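Local coordinates for protein F420-dependent methylenetetrahydromethanopterin dehydrogenase (Methanopyrus kandleri, PDB 1QV9) that catalyses the reversible, coenzyme F420-dependent reduction of methenyltetrahydromethanopterin to methylenetetrahydromethanopterin, a one-carbon step of methanogenesis from carbon dioxide, at residues V3-I9 against D32-V38; E26-D32 against P265-G270; R155-E159 against E190-F194; D259-R263 against S274-F278. One frame throughout, in Å; residues are numbered along the deposited sequence.

Contact 1: residues V3-I9 against D32-V38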
loop_
_atom_site.group_PDB
_atom_site.type_symbol
_atom_site.label_atom_id
_atom_site.label_comp_id
_atom_site.label_asym_id
_atom_site.label_seq_id
_atom_site.Cartn_x
_atom_site.Cartn_y
_atom_site.Cartn_z
ATOM N N VAL A 3 -21.877 42.554 -4.263
ATOM C CA VAL A 3 -21.681 41.417 -3.369
ATOM C C VAL A 3 -22.933 40.546 -3.283
ATOM O O VAL A 3 -24.001 41.036 -2.935
ATOM C CB VAL A 3 -21.332 41.934 -1.951
ATOM C CG1 VAL A 3 -21.260 40.777 -0.956
ATOM C CG2 VAL A 3 -20.014 42.698 -1.985
ATOM N N ALA A 4 -22.788 39.262 -3.604
ATOM C CA ALA A 4 -23.878 38.302 -3.533
ATOM C C ALA A 4 -23.989 37.827 -2.074
ATOM O O ALA A 4 -22.975 37.625 -1.395
ATOM C CB ALA A 4 -23.580 37.121 -4.433
ATOM N N LYS A 5 -25.214 37.636 -1.612
ATOM C CA LYS A 5 -25.444 37.201 -0.232
ATOM C C LYS A 5 -26.283 35.938 -0.218
ATOM O O LYS A 5 -27.188 35.784 -1.030
ATOM C CB LYS A 5 -26.162 38.297 0.550
ATOM C CG LYS A 5 -25.246 39.486 0.846
ATOM C CD LYS A 5 -25.952 40.600 1.603
ATOM C CE LYS A 5 -26.944 41.335 0.720
ATOM N NZ LYS A 5 -27.556 42.487 1.454
ATOM N N ALA A 6 -25.963 35.019 0.689
ATOM C CA ALA A 6 -26.746 33.794 0.791
ATOM C C ALA A 6 -26.724 33.273 2.229
ATOM O O ALA A 6 -25.787 33.545 2.976
ATOM C CB ALA A 6 -26.187 32.712 -0.140
ATOM N N ILE A 7 -27.761 32.539 2.595
ATOM C CA ILE A 7 -27.809 31.920 3.923
ATOM C C ILE A 7 -27.829 30.428 3.654
ATOM O O ILE A 7 -28.520 29.970 2.746
ATOM C CB ILE A 7 -29.092 32.289 4.700
ATOM C CG1 ILE A 7 -29.139 33.798 4.975
ATOM C CG2 ILE A 7 -29.148 31.505 6.059
ATOM C CD1 ILE A 7 -30.439 34.263 5.626
ATOM N N PHE A 8 -27.055 29.673 4.424
ATOM C CA PHE A 8 -27.011 28.214 4.308
ATOM C C PHE A 8 -27.617 27.649 5.578
ATOM O O PHE A 8 -27.273 28.099 6.666
ATOM C CB PHE A 8 -25.568 27.713 4.176
ATOM C CG PHE A 8 -24.943 28.051 2.850
ATOM C CD1 PHE A 8 -24.361 29.301 2.630
ATOM C CD2 PHE A 8 -24.941 27.106 1.817
ATOM C CE1 PHE A 8 -23.767 29.613 1.390
ATOM C CE2 PHE A 8 -24.337 27.413 0.558
ATOM C CZ PHE A 8 -23.750 28.674 0.359
ATOM N N ILE A 9 -28.515 26.671 5.457
ATOM C CA ILE A 9 -29.136 26.058 6.643
ATOM C C ILE A 9 -28.682 24.611 6.671
ATOM O O ILE A 9 -28.818 23.901 5.669
ATOM C CB ILE A 9 -30.672 26.113 6.551
ATOM C CG1 ILE A 9 -31.137 27.539 6.280
ATOM C CG2 ILE A 9 -31.300 25.553 7.826
ATOM C CD1 ILE A 9 -32.649 27.615 5.901
ATOM N N ASP A 32 -16.575 39.373 -3.318
ATOM C CA ASP A 32 -17.918 39.461 -3.884
ATOM C C ASP A 32 -19.026 38.620 -3.276
ATOM O O ASP A 32 -20.095 38.529 -3.859
ATOM C CB ASP A 32 -17.872 39.140 -5.371
ATOM C CG ASP A 32 -17.429 37.704 -5.635
ATOM O OD1 ASP A 32 -17.883 37.118 -6.634
ATOM O OD2 ASP A 32 -16.614 37.189 -4.838
ATOM N N VAL A 33 -18.777 38.001 -2.123
ATOM C CA VAL A 33 -19.803 37.199 -1.460
ATOM C C VAL A 33 -19.803 37.438 0.046
ATOM O O VAL A 33 -18.799 37.842 0.616
ATOM C CB VAL A 33 -19.571 35.665 -1.682
ATOM C CG1 VAL A 33 -19.659 35.333 -3.151
ATOM C CG2 VAL A 33 -18.203 35.243 -1.099
ATOM N N GLU A 34 -20.934 37.153 0.668
ATOM C CA GLU A 34 -21.093 37.251 2.113
ATOM C C GLU A 34 -22.121 36.192 2.445
ATOM O O GLU A 34 -23.186 36.157 1.829
ATOM C CB GLU A 34 -21.619 38.631 2.520
ATOM C CG GLU A 34 -21.754 38.762 4.024
ATOM C CD GLU A 34 -22.018 40.185 4.506
ATOM O OE1 GLU A 34 -22.002 40.383 5.738
ATOM O OE2 GLU A 34 -22.236 41.094 3.675
ATOM N N PHE A 35 -21.795 35.320 3.399
ATOM C CA PHE A 35 -22.719 34.254 3.775
ATOM C C PHE A 35 -22.984 34.222 5.271
ATOM O O PHE A 35 -22.193 34.701 6.086
ATOM C CB PHE A 35 -22.114 32.875 3.432
ATOM C CG PHE A 35 -21.675 32.709 1.995
ATOM C CD1 PHE A 35 -20.506 32.045 1.687
ATOM C CD2 PHE A 35 -22.474 33.152 0.957
ATOM C CE1 PHE A 35 -20.130 31.819 0.339
ATOM C CE2 PHE A 35 -22.102 32.931 -0.388
ATOM C CZ PHE A 35 -20.927 32.263 -0.682
ATOM N N ARG A 36 -24.125 33.659 5.615
ATOM C CA ARG A 36 -24.503 33.389 6.991
ATOM C C ARG A 36 -24.842 31.898 6.980
ATOM O O ARG A 36 -25.414 31.401 6.014
ATOM C CB ARG A 36 -25.727 34.184 7.431
ATOM C CG ARG A 36 -25.504 35.707 7.514
ATOM C CD ARG A 36 -24.434 36.051 8.579
ATOM N NE ARG A 36 -24.257 37.503 8.621
ATOM C CZ ARG A 36 -23.389 38.175 7.887
ATOM N NH1 ARG A 36 -23.347 39.496 8.009
ATOM N NH2 ARG A 36 -22.552 37.540 7.067
ATOM N N VAL A 37 -24.448 31.177 8.021
ATOM C CA VAL A 37 -24.724 29.741 8.126
ATOM C C VAL A 37 -25.441 29.497 9.444
ATOM O O VAL A 37 -25.008 30.001 10.483
ATOM C CB VAL A 37 -23.411 28.920 8.061
ATOM C CG1 VAL A 37 -23.721 27.407 8.125
ATOM C CG2 VAL A 37 -22.675 29.251 6.797
ATOM N N VAL A 38 -26.536 28.730 9.435
ATOM C CA VAL A 38 -27.272 28.488 10.678
ATOM C C VAL A 38 -27.804 27.066 10.666
ATOM O O VAL A 38 -27.971 26.483 9.601
ATOM C CB VAL A 38 -28.462 29.454 10.852
ATOM C CG1 VAL A 38 -27.952 30.882 10.888
ATOM C CG2 VAL A 38 -29.497 29.259 9.712
#

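Contact 2: residues E26-D32 against P265-G270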
loop_
_atom_site.group_PDB
_atom_site.type_symbol
_atom_site.label_atom_id
_atom_site.label_comp_id
_atom_site.label_asym_id
_atom_site.label_seq_id
_atom_site.Cartn_x
_atom_site.Cartn_y
_atom_site.Cartn_z
ATOM N N GLU A 26 -12.739 29.384 -0.750
ATOM C CA GLU A 26 -11.779 28.516 -0.119
ATOM C C GLU A 26 -10.681 29.134 0.709
ATOM O O GLU A 26 -10.154 28.482 1.615
ATOM C CB GLU A 26 -11.188 27.548 -1.150
ATOM C CG GLU A 26 -10.285 28.209 -2.218
ATOM C CD GLU A 26 -11.049 28.834 -3.385
ATOM O OE1 GLU A 26 -10.372 29.210 -4.367
ATOM O OE2 GLU A 26 -12.290 28.941 -3.349
ATOM N N ARG A 27 -10.329 30.377 0.419
ATOM C CA ARG A 27 -9.278 31.054 1.190
ATOM C C ARG A 27 -9.843 32.298 1.900
ATOM O O ARG A 27 -9.073 33.103 2.428
ATOM C CB ARG A 27 -8.107 31.456 0.265
ATOM C CG ARG A 27 -7.270 30.271 -0.289
ATOM C CD ARG A 27 -6.287 30.753 -1.371
ATOM N NE ARG A 27 -7.035 31.684 -2.205
ATOM C CZ ARG A 27 -7.837 31.326 -3.197
ATOM N NH1 ARG A 27 -8.515 32.265 -3.842
ATOM N NH2 ARG A 27 -7.909 30.056 -3.601
ATOM N N ALA A 28 -11.171 32.451 1.897
ATOM C CA ALA A 28 -11.857 33.565 2.549
ATOM C C ALA A 28 -11.446 34.932 2.009
ATOM O O ALA A 28 -11.648 35.940 2.683
ATOM C CB ALA A 28 -11.623 33.527 4.070
ATOM N N ASP A 29 -10.894 34.965 0.805
ATOM C CA ASP A 29 -10.476 36.231 0.215
ATOM C C ASP A 29 -11.385 36.733 -0.894
ATOM O O ASP A 29 -11.027 37.662 -1.615
ATOM C CB ASP A 29 -9.014 36.156 -0.280
ATOM C CG ASP A 29 -8.753 34.963 -1.172
ATOM O OD1 ASP A 29 -9.716 34.481 -1.792
ATOM O OD2 ASP A 29 -7.583 34.508 -1.259
ATOM N N ARG A 30 -12.567 36.140 -1.053
ATOM C CA ARG A 30 -13.473 36.633 -2.082
ATOM C C ARG A 30 -14.148 37.904 -1.597
ATOM O O ARG A 30 -14.758 37.940 -0.526
ATOM C CB ARG A 30 -14.572 35.631 -2.437
ATOM C CG ARG A 30 -14.202 34.656 -3.505
ATOM C CD ARG A 30 -15.376 33.744 -3.835
ATOM N NE ARG A 30 -16.333 34.317 -4.788
ATOM C CZ ARG A 30 -17.245 33.596 -5.435
ATOM N NH1 ARG A 30 -18.077 34.172 -6.307
ATOM N NH2 ARG A 30 -17.343 32.282 -5.212
ATOM N N GLU A 31 -14.065 38.944 -2.410
ATOM C CA GLU A 31 -14.671 40.213 -2.049
ATOM C C GLU A 31 -16.102 40.346 -2.549
ATOM O O GLU A 31 -16.780 41.324 -2.249
ATOM C CB GLU A 31 -13.832 41.355 -2.642
ATOM C CG GLU A 31 -12.323 41.171 -2.483
ATOM C CD GLU A 31 -11.509 42.311 -3.101
ATOM O OE1 GLU A 31 -11.077 43.208 -2.346
ATOM O OE2 GLU A 31 -11.304 42.317 -4.342
ATOM N N ASP A 32 -16.575 39.373 -3.318
ATOM C CA ASP A 32 -17.918 39.461 -3.884
ATOM C C ASP A 32 -19.026 38.620 -3.276
ATOM O O ASP A 32 -20.095 38.529 -3.859
ATOM C CB ASP A 32 -17.872 39.140 -5.371
ATOM C CG ASP A 32 -17.429 37.704 -5.635
ATOM O OD1 ASP A 32 -17.883 37.118 -6.634
ATOM O OD2 ASP A 32 -16.614 37.189 -4.838
ATOM N N PRO A 265 -9.344 27.677 -8.578
ATOM C CA PRO A 265 -9.477 28.612 -7.461
ATOM C C PRO A 265 -10.205 29.881 -7.842
ATOM O O PRO A 265 -10.280 30.239 -9.027
ATOM C CB PRO A 265 -8.034 28.917 -7.082
ATOM C CG PRO A 265 -7.371 28.932 -8.467
ATOM C CD PRO A 265 -7.987 27.727 -9.162
ATOM N N HIS A 266 -10.764 30.538 -6.833
ATOM C CA HIS A 266 -11.436 31.821 -7.034
ATOM C C HIS A 266 -10.444 32.980 -6.931
ATOM O O HIS A 266 -9.547 32.959 -6.101
ATOM C CB HIS A 266 -12.507 32.034 -5.954
ATOM C CG HIS A 266 -13.662 31.101 -6.068
ATOM N ND1 HIS A 266 -13.765 29.966 -5.289
ATOM C CD2 HIS A 266 -14.750 31.114 -6.869
ATOM C CE1 HIS A 266 -14.874 29.322 -5.604
ATOM N NE2 HIS A 266 -15.493 29.996 -6.559
ATOM N N ALA A 267 -10.614 33.980 -7.800
ATOM C CA ALA A 267 -9.810 35.209 -7.727
ATOM C C ALA A 267 -10.550 36.056 -6.672
ATOM O O ALA A 267 -11.668 35.732 -6.278
ATOM C CB ALA A 267 -9.826 35.940 -9.078
ATOM N N PRO A 268 -9.939 37.160 -6.202
ATOM C CA PRO A 268 -10.581 38.018 -5.197
ATOM C C PRO A 268 -11.914 38.607 -5.643
ATOM O O PRO A 268 -12.797 38.869 -4.817
ATOM C CB PRO A 268 -9.530 39.096 -4.946
ATOM C CG PRO A 268 -8.260 38.336 -5.128
ATOM C CD PRO A 268 -8.529 37.539 -6.383
ATOM N N ASP A 269 -12.057 38.821 -6.952
ATOM C CA ASP A 269 -13.279 39.368 -7.505
ATOM C C ASP A 269 -14.309 38.281 -7.800
ATOM O O ASP A 269 -15.381 38.538 -8.336
ATOM C CB ASP A 269 -12.955 40.220 -8.758
ATOM C CG ASP A 269 -12.676 39.388 -10.008
ATOM O OD1 ASP A 269 -12.467 38.163 -9.919
ATOM O OD2 ASP A 269 -12.656 39.980 -11.113
ATOM N N GLY A 270 -13.976 37.043 -7.441
ATOM C CA GLY A 270 -14.923 35.977 -7.654
ATOM C C GLY A 270 -14.744 35.111 -8.881
ATOM O O GLY A 270 -15.277 33.996 -8.951
#

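Contact 3: residues R155-E159 against E190-F194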
loop_
_atom_site.group_PDB
_atom_site.type_symbol
_atom_site.label_atom_id
_atom_site.label_comp_id
_atom_site.label_asym_id
_atom_site.label_seq_id
_atom_site.Cartn_x
_atom_site.Cartn_y
_atom_site.Cartn_z
ATOM N N ARG A 155 -16.519 19.778 -7.326
ATOM C CA ARG A 155 -16.323 20.814 -8.342
ATOM C C ARG A 155 -17.647 21.044 -9.066
ATOM O O ARG A 155 -17.933 22.158 -9.503
ATOM C CB ARG A 155 -15.217 20.455 -9.353
ATOM C CG ARG A 155 -14.517 21.721 -9.914
ATOM C CD ARG A 155 -13.488 21.405 -10.945
ATOM N NE ARG A 155 -12.462 20.457 -10.516
ATOM C CZ ARG A 155 -11.435 20.758 -9.736
ATOM N NH1 ARG A 155 -10.573 19.823 -9.411
ATOM N NH2 ARG A 155 -11.269 21.988 -9.303
ATOM N N VAL A 156 -18.468 20.007 -9.225
ATOM C CA VAL A 156 -19.771 20.186 -9.864
ATOM C C VAL A 156 -20.633 21.128 -8.993
ATOM O O VAL A 156 -21.359 22.005 -9.487
ATOM C CB VAL A 156 -20.522 18.838 -9.987
ATOM C CG1 VAL A 156 -21.878 19.039 -10.618
ATOM C CG2 VAL A 156 -19.692 17.854 -10.837
ATOM N N VAL A 157 -20.589 20.906 -7.673
ATOM C CA VAL A 157 -21.351 21.746 -6.748
ATOM C C VAL A 157 -20.838 23.170 -6.764
ATOM O O VAL A 157 -21.647 24.099 -6.773
ATOM C CB VAL A 157 -21.289 21.120 -5.296
ATOM C CG1 VAL A 157 -22.045 21.955 -4.285
ATOM C CG2 VAL A 157 -21.861 19.721 -5.330
ATOM N N GLN A 158 -19.518 23.332 -6.762
ATOM C CA GLN A 158 -18.883 24.646 -6.799
ATOM C C GLN A 158 -19.381 25.369 -8.046
ATOM O O GLN A 158 -19.805 26.529 -7.954
ATOM C CB GLN A 158 -17.357 24.508 -6.861
ATOM C CG GLN A 158 -16.600 25.848 -6.984
ATOM C CD GLN A 158 -15.159 25.747 -7.513
ATOM O OE1 GLN A 158 -14.550 24.670 -7.558
ATOM N NE2 GLN A 158 -14.591 26.908 -7.896
ATOM N N GLU A 159 -19.354 24.684 -9.188
ATOM C CA GLU A 159 -19.777 25.358 -10.433
ATOM C C GLU A 159 -21.215 25.793 -10.408
ATOM O O GLU A 159 -21.557 26.910 -10.834
ATOM C CB GLU A 159 -19.551 24.453 -11.638
ATOM C CG GLU A 159 -18.122 24.252 -12.038
ATOM C CD GLU A 159 -18.019 23.352 -13.272
ATOM O OE1 GLU A 159 -19.072 22.843 -13.748
ATOM O OE2 GLU A 159 -16.893 23.159 -13.753
ATOM N N GLU A 190 -18.938 13.230 -18.435
ATOM C CA GLU A 190 -18.893 14.467 -19.215
ATOM C C GLU A 190 -18.201 15.660 -18.561
ATOM O O GLU A 190 -18.361 16.807 -18.989
ATOM C CB GLU A 190 -20.321 14.848 -19.612
ATOM C CG GLU A 190 -20.903 13.874 -20.607
ATOM C CD GLU A 190 -22.366 14.152 -20.890
ATOM O OE1 GLU A 190 -22.750 14.073 -22.074
ATOM O OE2 GLU A 190 -23.125 14.437 -19.944
ATOM N N ARG A 191 -17.430 15.402 -17.514
ATOM C CA ARG A 191 -16.708 16.466 -16.847
ATOM C C ARG A 191 -15.338 16.532 -17.535
ATOM O O ARG A 191 -14.874 15.555 -18.117
ATOM C CB ARG A 191 -16.530 16.122 -15.364
ATOM C CG ARG A 191 -17.838 15.917 -14.568
ATOM C CD ARG A 191 -18.558 17.232 -14.331
ATOM N NE ARG A 191 -17.668 18.214 -13.733
ATOM C CZ ARG A 191 -17.963 19.502 -13.639
ATOM N NH1 ARG A 191 -19.136 19.942 -14.104
ATOM N NH2 ARG A 191 -17.081 20.355 -13.124
ATOM N N GLU A 192 -14.670 17.665 -17.487
ATOM C CA GLU A 192 -13.346 17.684 -18.108
ATOM C C GLU A 192 -12.358 17.542 -16.959
ATOM O O GLU A 192 -11.239 18.014 -17.019
ATOM C CB GLU A 192 -13.113 19.010 -18.831
ATOM C CG GLU A 192 -14.041 19.193 -20.005
ATOM C CD GLU A 192 -13.930 18.037 -20.972
ATOM O OE1 GLU A 192 -13.055 18.079 -21.869
ATOM O OE2 GLU A 192 -14.707 17.073 -20.820
ATOM N N GLU A 193 -12.791 16.862 -15.914
ATOM C CA GLU A 193 -11.984 16.730 -14.705
ATOM C C GLU A 193 -10.581 16.094 -14.855
ATOM O O GLU A 193 -9.538 16.709 -14.535
ATOM C CB GLU A 193 -12.822 15.938 -13.682
ATOM C CG GLU A 193 -12.236 15.813 -12.249
ATOM C CD GLU A 193 -12.222 17.132 -11.512
ATOM O OE1 GLU A 193 -13.072 18.022 -11.802
ATOM O OE2 GLU A 193 -11.354 17.262 -10.629
ATOM N N PHE A 194 -10.555 14.885 -15.397
ATOM C CA PHE A 194 -9.327 14.119 -15.481
ATOM C C PHE A 194 -8.618 14.047 -16.816
ATOM O O PHE A 194 -9.234 13.721 -17.849
ATOM C CB PHE A 194 -9.632 12.677 -15.038
ATOM C CG PHE A 194 -10.149 12.583 -13.617
ATOM C CD1 PHE A 194 -9.268 12.723 -12.562
ATOM C CD2 PHE A 194 -11.511 12.403 -13.346
ATOM C CE1 PHE A 194 -9.735 12.692 -11.232
ATOM C CE2 PHE A 194 -11.986 12.375 -12.042
ATOM C CZ PHE A 194 -11.103 12.517 -10.979
#

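Contact 4: residues D259-R263 against S274-F278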
loop_
_atom_site.group_PDB
_atom_site.type_symbol
_atom_site.label_atom_id
_atom_site.label_comp_id
_atom_site.label_asym_id
_atom_site.label_seq_id
_atom_site.Cartn_x
_atom_site.Cartn_y
_atom_site.Cartn_z
ATOM N N ASP A 259 1.280 15.425 -14.049
ATOM C CA ASP A 259 1.310 16.867 -13.763
ATOM C C ASP A 259 0.087 17.501 -14.424
ATOM O O ASP A 259 0.146 18.481 -15.169
ATOM C CB ASP A 259 2.621 17.536 -14.232
ATOM C CG ASP A 259 2.699 18.996 -13.788
ATOM O OD1 ASP A 259 1.976 19.395 -12.841
ATOM O OD2 ASP A 259 3.513 19.766 -14.380
ATOM N N ALA A 260 -1.081 16.941 -14.127
ATOM C CA ALA A 260 -2.305 17.396 -14.738
ATOM C C ALA A 260 -3.438 17.591 -13.742
ATOM O O ALA A 260 -4.606 17.506 -14.110
ATOM C CB ALA A 260 -2.738 16.369 -15.824
ATOM N N VAL A 261 -3.103 17.838 -12.492
ATOM C CA VAL A 261 -4.152 18.032 -11.487
ATOM C C VAL A 261 -4.951 19.335 -11.721
ATOM O O VAL A 261 -4.416 20.440 -11.557
ATOM C CB VAL A 261 -3.564 18.071 -10.047
ATOM C CG1 VAL A 261 -4.747 18.212 -9.036
ATOM C CG2 VAL A 261 -2.731 16.829 -9.729
ATOM N N LEU A 262 -6.236 19.217 -12.062
ATOM C CA LEU A 262 -7.053 20.393 -12.276
ATOM C C LEU A 262 -7.257 21.174 -10.978
ATOM O O LEU A 262 -7.612 20.589 -9.918
ATOM C CB LEU A 262 -8.429 19.999 -12.827
ATOM C CG LEU A 262 -9.422 21.135 -13.060
ATOM C CD1 LEU A 262 -8.866 22.035 -14.190
ATOM C CD2 LEU A 262 -10.763 20.553 -13.518
ATOM N N ARG A 263 -7.028 22.488 -11.039
ATOM C CA ARG A 263 -7.297 23.356 -9.901
ATOM C C ARG A 263 -8.104 24.541 -10.432
ATOM O O ARG A 263 -7.763 25.113 -11.481
ATOM C CB ARG A 263 -6.024 23.831 -9.224
ATOM C CG ARG A 263 -5.124 22.709 -8.773
ATOM C CD ARG A 263 -3.837 23.216 -8.059
ATOM N NE ARG A 263 -2.977 22.054 -7.878
ATOM C CZ ARG A 263 -3.003 21.216 -6.841
ATOM N NH1 ARG A 263 -2.207 20.155 -6.863
ATOM N NH2 ARG A 263 -3.739 21.475 -5.770
ATOM N N SER A 274 -8.390 28.801 -13.637
ATOM C CA SER A 274 -8.123 27.402 -13.916
ATOM C C SER A 274 -6.670 27.145 -14.263
ATOM O O SER A 274 -5.985 28.008 -14.828
ATOM C CB SER A 274 -9.042 26.924 -15.049
ATOM O OG SER A 274 -8.811 25.567 -15.348
ATOM N N LYS A 275 -6.176 25.970 -13.883
ATOM C CA LYS A 275 -4.809 25.570 -14.201
ATOM C C LYS A 275 -4.713 24.054 -14.127
ATOM O O LYS A 275 -5.568 23.418 -13.497
ATOM C CB LYS A 275 -3.805 26.162 -13.216
ATOM C CG LYS A 275 -4.078 25.811 -11.729
ATOM C CD LYS A 275 -2.947 26.296 -10.846
ATOM C CE LYS A 275 -1.687 25.435 -10.913
ATOM N NZ LYS A 275 -0.554 26.039 -10.093
ATOM N N ARG A 276 -3.681 23.496 -14.757
ATOM C CA ARG A 276 -3.412 22.050 -14.747
ATOM C C ARG A 276 -1.983 21.752 -14.299
ATOM O O ARG A 276 -1.750 20.928 -13.419
ATOM C CB ARG A 276 -3.594 21.465 -16.139
ATOM C CG ARG A 276 -4.989 21.371 -16.591
ATOM C CD ARG A 276 -5.428 19.944 -16.453
ATOM N NE ARG A 276 -6.830 19.815 -16.783
ATOM C CZ ARG A 276 -7.571 18.802 -16.372
ATOM N NH1 ARG A 276 -8.841 18.750 -16.696
ATOM N NH2 ARG A 276 -7.022 17.847 -15.629
ATOM N N LYS A 277 -0.997 22.408 -14.902
ATOM C CA LYS A 277 0.378 22.148 -14.518
ATOM C C LYS A 277 0.655 22.779 -13.164
ATOM O O LYS A 277 0.195 23.884 -12.856
ATOM C CB LYS A 277 1.329 22.674 -15.590
ATOM C CG LYS A 277 1.091 22.000 -16.947
ATOM C CD LYS A 277 2.205 22.360 -17.920
ATOM C CE LYS A 277 1.952 21.768 -19.297
ATOM N NZ LYS A 277 1.970 20.279 -19.263
ATOM N N PHE A 278 1.451 22.094 -12.357
ATOM C CA PHE A 278 1.709 22.530 -11.008
ATOM C C PHE A 278 2.304 23.925 -10.877
ATOM O O PHE A 278 1.925 24.687 -10.002
ATOM C CB PHE A 278 2.605 21.501 -10.295
ATOM C CG PHE A 278 2.883 21.829 -8.861
ATOM C CD1 PHE A 278 4.085 22.386 -8.490
ATOM C CD2 PHE A 278 1.932 21.589 -7.867
ATOM C CE1 PHE A 278 4.357 22.698 -7.166
ATOM C CE2 PHE A 278 2.198 21.905 -6.529
ATOM C CZ PHE A 278 3.418 22.463 -6.175
HETATM O O HOH W 1 -0.559 19.369 -11.813
HETATM O O HOH W 2 0.187 18.697 -17.956
#

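Contact 1: residues V3-I9 against D32-V38
Ala4, Ala6 and Phe8 are bonded through both their N and their O to the strand that begins after Asp32, in the parallel pairing of the beta-alpha-beta unit 4-10, 15-19, 33-39. Ala4 N donates to Asp32 O (2.8 Å), and Ala4 O receives Glu34 N. The same step repeats at Ala6, with Glu34 O and Arg36 N, and at Phe8, whose N reaches Arg36 O (2.9 Å) and whose O takes Val38 N. Lys5, Ile7 and Ile9 turn their backbone bonds the other way, to Asp66 and strand 67-71, so strand 4-10 is served on both flanks, while Val37 and Val38 pair antiparallel with a strand of a neighbouring subunit. On the face of Ala6 and Phe8, the edge of the Phe8 ring meets the face of Phe35 in a T-shaped pair, centroids 5.2 Å apart and planes at 83°, with Phe8 CE1 3.8 Å from Phe35 CG. Ala6 is small enough for its CB to lie 3.9 Å from Phe35 CD2. With alanine at Phe35, the Phe8 edge would probably lose its aromatic face and a gap open beside Ala6 CB. On the other face Lys5 runs beside Glu34 and sends NZ to Phe63 O. Bent at chi2 (-63°), Arg36 folds back along its own strand: NH1 bridges Glu34 OE1 at 2.8 Å, while NH2, above the carbonyl plane, satisfies Phe35 O at 3.0 Å.

Contact 2: residues E26-D32 against P265-G270
Glu26 holds His266 with both carboxylate oxygens, each using its syn lone pair. OE1 of Glu26 takes the backbone N of His266 (2.8 Å), and OE2 takes ND1 at 2.6 Å, in the plane of the imidazole. Glu26 can bend round to do this because CG lies between its own N and carbonyl carbon (chi1 68°) and the chain turns again at chi2. Two acceptor oxygens on a flexible chain suit glutamate to binding backbone and ring together. Other hydrogen bonds tie the loops further along: Glu31 N points almost straight at Pro268 O (2.7 Å), and Arg27 NH1 makes a weak bond to His266 O.

Salt bridges brace the loop 26-32 from within. Arg27 is shared between Glu26 OE1 and the carboxylate of Asp29, whose OD2 also meets Arg129 of a neighbouring subunit. Arg30 grips Asp32 side-on, with NE to OD2 (2.9 Å) and NH1 to OD1 (3.0 Å), which fixes its guanidinium.

Stacking uses that fixed plane: the Arg30 guanidinium stacks over the His266 ring, centres 4.3 Å apart and planes at 22°, with NH2 over the ring. Close packing follows at Gly270, whose CA is 3.3 Å from Asp32 OD1; a CB would clash there, and the positive phi also favours glycine.

Both loops lie against helix 153-169, where Asp162 binds His266 NE2 and, with Leu24 O, Arg30 NH2, and Lys169 pairs with Asp32, just where the chain enters strand 33-39.

Contact 3: residues R155-E159 against E190-F194
Arg155 reaches from helix 153-169 into the loop 190-194 and clasps Glu193 side-on: NE donates to OE1 (2.8 Å) and NH1 to OE2 (2.9 Å). Each oxygen offers its syn lone pair, and the guanidinium and carboxylate are nearly coplanar, 13° apart. Bends at chi3 of Arg155 and chi2 of Glu193 turn the two flat groups into this two-bond, side-on grip. The remaining nitrogen, NH2, serves Thr264 of its own chain and Asp133 of a neighbouring subunit, a set of partners that suits arginine's several N-H groups. A leucine in place of Arg155 would probably leave the buried Glu193 carboxylate without its cationic mate and the subunit bridge broken. Val156 comes next, laying one methyl, CG2, on a face of the Arg191 guanidinium, 3.5 Å above its plane and 3.6 Å from Arg191 NE. Here a helix fastens a loop that leads towards helix 197-223, with anchors one turn apart, as Arg155 and Glu159 stand at i and i+4. Glu159 runs out straight to meet the edge of Arg191 from the opposite direction. Its OE1 receives Arg191 NH1 at 2.9 Å, approached from above the carboxylate plane, whereas Arg191 NH2 makes a weak bond to OE2.

Contact 4: residues D259-R263 against S274-F278
Leu262 sets its CB against one face of the Arg276 guanidinium, opposite its centre and 3.7 Å from its plane, while the edge of that group gives NH2 to Ala260 O at 2.9 Å. An arginine suits the place, since its flat cation offers a face to carbon and an edge to a carbonyl; its NH2 also reaches Glu193 O. The two limbs, running roughly antiparallel, follow the end of helix 227-257 and are joined by a single antiparallel bridge, a hydrogen-bonded pair: Arg263 N to Lys275 O and Lys275 N to Arg263 O, both 3.0 Å. Beside it CB of Arg263 touches CG of Lys275 at 3.7 Å.

Asp259, at positive phi, is the C-prime residue of the Schellman motif that closes the helix. With CG anti to its N (chi1 -174°), its carboxylate swings across to the other limb, where OD1 takes Phe278 N on the syn side at 2.8 Å. That bond fixes the backbone from which Phe278 rises. Lys275 curls round to give NZ to Phe278 O, and its NZ also binds Glu280 O and Glu130 O of a neighbouring subunit. Arg263 extends away to Glu136 and Phe131 of that same subunit and to Tyr198 of another, whose ring also meets Phe278 edge-to-face.

Two waters sit at the junction. One molecule accepts from Val261 N; a second donates to Asp259 O and accepts a hydrogen bond from Lys277 NZ at 2.7 Å.

The four contacts form a continuous series from the parallel sheet out to the C-terminal tail. Contact 1, on the outermost strand of this chain's sheet, which runs on into a neighbouring subunit, shares Asp32 with contact 2, their centres 14 Å apart. Contact 2 touches contact 3 where His266 meets Gln158 on helix 153-169, and contact 3, nested within the loop that contact 2 closes, lies 13 Å centre to centre from contact 4, its loop 190-194 touching Arg276 and Leu262. Contacts 1 and 4 are about 29 Å apart, centre to centre. The segments of contacts 2 and 4 alternate along the sequence; contact 4 folds the tail on itself and contact 2 docks it on the loop 26-32. All four reach the same neighbouring subunit, consistent with the hexameric assembly.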